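Local coordinates for protein putative adhesin (Bacteroides thetaiotaomicron, PDB 4QDG) that is a putative lipoprotein adhesin of the FimB/Mfa2 fimbrillin family and probably serves as a component of a distinct type of bacterial pilus at the outer membrane, at residues K168-I179 / E189-Q200. Sequence-based numbering, arbitrary orientation.
Sequences KKFEFEITDDNI and ENGMVTYTPWAQ
Ile174 and Tyr195 form a hydrogen-bonded antiparallel pair between strand 170-176 and the short edge strand 193-195, with Tyr195 N reaching Ile174 O at 2.8 Å. Asp176 and Val193 make the next such pair, Val193 N to Asp176 O also 2.8 Å; Thr175 and Thr194 between them are a non-hydrogen-bonded pair. Strand 193-195 is outermost in a four-stranded antiparallel sheet of this Mfa2-family protein, whose family is grouped with transthyretin-like folds; strand 235-240 flanks 170-176 on its other side. Beyond the pairing, the carboxylate of Asp177 receives two successive backbone N-H groups: OD1 takes Asn190 N on its syn lone pair (2.9 Å), whereas OD2 is met by Gly191 N from above the carboxylate plane. With CG of Asp177 anti to its backbone N (chi1 -173°), the carboxylate extends to the loop preceding strand 193-195. Tyr195 OH donates to Asn178 OD1 (2.7 Å), which lies at the ring edge, in plane; the amide is turned 89° to the ring, and the hydroxyl sits above the carbonyl plane. Ser224 N is its second partner. Ile179 CG2 packs against Val193 CG2 at 3.8 Å. Past Tyr195 the second chain leaves the sheet: Pro197 CG touches Phe172 CB, and direct backbone pairing gives way to the Gln200 amide. Gln200 NE2 donates to Phe170 O (3.1 Å) while passing the Phe172 ring edge, and a water joins Gln200 OE1 to Phe172 N.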
# COMPACT_ATOMS: atom_id res chain seq x y z
N LYS A 168 18.37 8.88 -16.92
CA LYS A 168 18.86 10.17 -16.46
C LYS A 168 18.26 11.32 -17.27
O LYS A 168 18.32 12.47 -16.84
CB LYS A 168 20.39 10.23 -16.51
CG LYS A 168 21.08 9.25 -15.55
CD LYS A 168 22.62 9.32 -15.69
CE LYS A 168 23.15 8.27 -16.62
NZ LYS A 168 23.16 8.72 -18.04
N LYS A 169 17.66 11.02 -18.43
CA LYS A 169 17.02 12.03 -19.26
C LYS A 169 15.60 12.36 -18.77
O LYS A 169 14.99 13.28 -19.30
CB LYS A 169 16.98 11.52 -20.72
CG LYS A 169 18.33 11.55 -21.43
CD LYS A 169 18.15 11.15 -22.88
CE LYS A 169 19.28 11.65 -23.73
NZ LYS A 169 19.20 11.07 -25.10
N PHE A 170 15.09 11.61 -17.76
CA PHE A 170 13.70 11.70 -17.30
C PHE A 170 13.49 11.83 -15.82
O PHE A 170 14.24 11.28 -15.02
CB PHE A 170 12.92 10.46 -17.76
CG PHE A 170 12.94 10.25 -19.25
CD1 PHE A 170 12.04 10.92 -20.07
CD2 PHE A 170 13.84 9.36 -19.83
CE1 PHE A 170 12.02 10.68 -21.44
CE2 PHE A 170 13.85 9.16 -21.20
CZ PHE A 170 12.93 9.81 -22.00
N GLU A 171 12.42 12.52 -15.48
CA GLU A 171 11.89 12.73 -14.15
C GLU A 171 10.57 11.99 -14.09
O GLU A 171 9.76 12.08 -15.03
CB GLU A 171 11.71 14.23 -13.87
CG GLU A 171 12.99 14.92 -13.46
CD GLU A 171 12.89 16.41 -13.18
OE1 GLU A 171 11.83 17.03 -13.46
OE2 GLU A 171 13.90 16.98 -12.69
N PHE A 172 10.36 11.24 -13.01
CA PHE A 172 9.17 10.43 -12.79
C PHE A 172 8.47 10.91 -11.54
O PHE A 172 9.13 11.16 -10.54
CB PHE A 172 9.52 8.95 -12.64
CG PHE A 172 10.27 8.34 -13.80
CD1 PHE A 172 11.64 8.54 -13.95
CD2 PHE A 172 9.63 7.46 -14.68
CE1 PHE A 172 12.34 7.91 -14.98
CE2 PHE A 172 10.33 6.85 -15.72
CZ PHE A 172 11.67 7.08 -15.87
N GLU A 173 7.14 11.09 -11.62
CA GLU A 173 6.35 11.56 -10.48
C GLU A 173 5.00 10.90 -10.42
O GLU A 173 4.43 10.53 -11.45
CB GLU A 173 6.09 13.07 -10.58
CG GLU A 173 7.28 13.95 -10.26
CD GLU A 173 7.23 15.35 -10.86
OE1 GLU A 173 6.27 15.67 -11.61
OE2 GLU A 173 8.17 16.12 -10.58
N ILE A 174 4.48 10.80 -9.19
CA ILE A 174 3.12 10.39 -8.91
C ILE A 174 2.56 11.47 -8.02
O ILE A 174 3.12 11.74 -6.97
CB ILE A 174 2.90 8.96 -8.36
CG1 ILE A 174 3.24 7.92 -9.43
CG2 ILE A 174 1.45 8.78 -7.89
CD1 ILE A 174 3.34 6.44 -8.94
N THR A 175 1.53 12.18 -8.50
CA THR A 175 0.83 13.15 -7.68
C THR A 175 -0.46 12.47 -7.19
O THR A 175 -1.16 11.78 -7.96
CB THR A 175 0.56 14.47 -8.39
OG1 THR A 175 -0.06 14.22 -9.66
CG2 THR A 175 1.81 15.35 -8.50
N ASP A 176 -0.76 12.64 -5.91
CA ASP A 176 -1.94 12.06 -5.28
C ASP A 176 -2.24 12.80 -4.02
O ASP A 176 -1.42 13.59 -3.57
CB ASP A 176 -1.72 10.55 -4.97
CG ASP A 176 -2.97 9.70 -4.88
OD1 ASP A 176 -4.09 10.29 -4.72
OD2 ASP A 176 -2.86 8.47 -5.06
N ASP A 177 -3.42 12.56 -3.44
CA ASP A 177 -3.83 13.12 -2.16
C ASP A 177 -4.27 11.91 -1.33
O ASP A 177 -5.46 11.63 -1.20
CB ASP A 177 -4.92 14.21 -2.35
CG ASP A 177 -5.28 14.97 -1.08
OD1 ASP A 177 -5.05 14.42 0.04
OD2 ASP A 177 -5.82 16.09 -1.19
N ASN A 178 -3.29 11.14 -0.83
CA ASN A 178 -3.60 9.88 -0.15
C ASN A 178 -2.73 9.58 1.08
O ASN A 178 -2.54 8.42 1.38
CB ASN A 178 -3.43 8.72 -1.19
CG ASN A 178 -2.03 8.54 -1.72
OD1 ASN A 178 -1.21 9.45 -1.66
ND2 ASN A 178 -1.72 7.35 -2.28
N ILE A 179 -2.21 10.60 1.79
CA ILE A 179 -1.30 10.34 2.91
C ILE A 179 -1.99 10.46 4.29
O ILE A 179 -1.32 10.23 5.30
CB ILE A 179 -0.01 11.19 2.85
CG1 ILE A 179 -0.27 12.68 3.11
CG2 ILE A 179 0.77 10.93 1.56
CD1 ILE A 179 0.89 13.37 3.80
N GLU A 189 -9.07 14.03 2.48
CA GLU A 189 -8.46 15.10 1.66
C GLU A 189 -7.54 15.97 2.52
O GLU A 189 -7.97 16.54 3.52
CB GLU A 189 -9.54 15.92 0.95
CG GLU A 189 -8.99 16.72 -0.21
CD GLU A 189 -10.00 17.36 -1.15
OE1 GLU A 189 -11.21 17.06 -1.03
OE2 GLU A 189 -9.58 18.15 -2.02
N ASN A 190 -6.24 16.03 2.16
CA ASN A 190 -5.23 16.72 2.96
C ASN A 190 -4.29 17.59 2.11
O ASN A 190 -3.40 18.26 2.65
CB ASN A 190 -4.42 15.66 3.74
CG ASN A 190 -3.57 16.22 4.85
OD1 ASN A 190 -4.05 16.87 5.77
ND2 ASN A 190 -2.27 16.04 4.76
N GLY A 191 -4.52 17.61 0.80
CA GLY A 191 -3.69 18.36 -0.14
C GLY A 191 -2.76 17.41 -0.90
O GLY A 191 -2.26 16.42 -0.34
N MSE A 192 -2.53 17.73 -2.18
CA MSE A 192 -1.70 16.97 -3.08
C MSE A 192 -0.27 16.82 -2.56
O MSE A 192 0.31 17.75 -2.00
CB MSE A 192 -1.69 17.66 -4.45
CG MSE A 192 -0.96 16.87 -5.52
SE MSE A 192 -0.54 17.94 -7.08
CE MSE A 192 1.10 18.89 -6.37
N VAL A 193 0.28 15.63 -2.77
CA VAL A 193 1.68 15.29 -2.47
C VAL A 193 2.29 14.81 -3.77
O VAL A 193 1.58 14.32 -4.65
CB VAL A 193 1.88 14.25 -1.32
CG1 VAL A 193 1.33 14.77 0.00
CG2 VAL A 193 1.30 12.87 -1.67
N THR A 194 3.61 14.94 -3.90
CA THR A 194 4.36 14.46 -5.05
C THR A 194 5.30 13.33 -4.57
O THR A 194 6.12 13.55 -3.68
CB THR A 194 5.11 15.61 -5.73
OG1 THR A 194 4.15 16.57 -6.18
CG2 THR A 194 5.95 15.15 -6.92
N TYR A 195 5.15 12.15 -5.15
CA TYR A 195 6.05 11.03 -4.91
C TYR A 195 7.10 11.05 -6.02
O TYR A 195 6.75 11.25 -7.19
CB TYR A 195 5.31 9.67 -4.92
CG TYR A 195 4.27 9.47 -3.84
CD1 TYR A 195 4.63 9.00 -2.58
CD2 TYR A 195 2.92 9.64 -4.12
CE1 TYR A 195 3.67 8.78 -1.59
CE2 TYR A 195 1.95 9.37 -3.16
CZ TYR A 195 2.32 8.94 -1.90
OH TYR A 195 1.33 8.67 -0.99
N THR A 196 8.38 10.81 -5.66
CA THR A 196 9.47 10.70 -6.63
C THR A 196 10.12 9.31 -6.44
O THR A 196 9.87 8.67 -5.41
CB THR A 196 10.44 11.89 -6.55
OG1 THR A 196 11.03 11.93 -5.25
CG2 THR A 196 9.77 13.24 -6.92
N PRO A 197 10.90 8.80 -7.40
CA PRO A 197 11.45 7.43 -7.24
C PRO A 197 12.46 7.25 -6.12
O PRO A 197 13.30 8.12 -5.85
CB PRO A 197 12.12 7.18 -8.59
CG PRO A 197 11.42 8.12 -9.55
CD PRO A 197 11.24 9.35 -8.73
N TRP A 198 12.37 6.10 -5.46
CA TRP A 198 13.28 5.64 -4.41
C TRP A 198 14.46 4.89 -5.09
O TRP A 198 15.51 4.73 -4.50
CB TRP A 198 12.56 4.78 -3.34
CG TRP A 198 11.96 3.49 -3.83
CD1 TRP A 198 10.67 3.29 -4.20
CD2 TRP A 198 12.61 2.21 -3.94
NE1 TRP A 198 10.46 1.97 -4.48
CE2 TRP A 198 11.64 1.29 -4.38
CE3 TRP A 198 13.91 1.74 -3.65
CZ2 TRP A 198 11.94 -0.06 -4.61
CZ3 TRP A 198 14.20 0.40 -3.87
CH2 TRP A 198 13.22 -0.48 -4.37
N ALA A 199 14.25 4.44 -6.33
CA ALA A 199 15.22 3.76 -7.19
C ALA A 199 14.93 4.13 -8.64
O ALA A 199 13.78 4.30 -9.01
CB ALA A 199 15.15 2.26 -7.00
N GLN A 200 15.99 4.32 -9.42
CA GLN A 200 15.94 4.69 -10.84
C GLN A 200 17.24 4.23 -11.49
O GLN A 200 18.29 4.28 -10.86
CB GLN A 200 15.73 6.21 -10.97
CG GLN A 200 15.62 6.74 -12.41
CD GLN A 200 15.18 8.17 -12.46
OE1 GLN A 200 14.59 8.71 -11.52
NE2 GLN A 200 15.41 8.82 -13.59
O HOH W 1 12.87 10.92 -11.45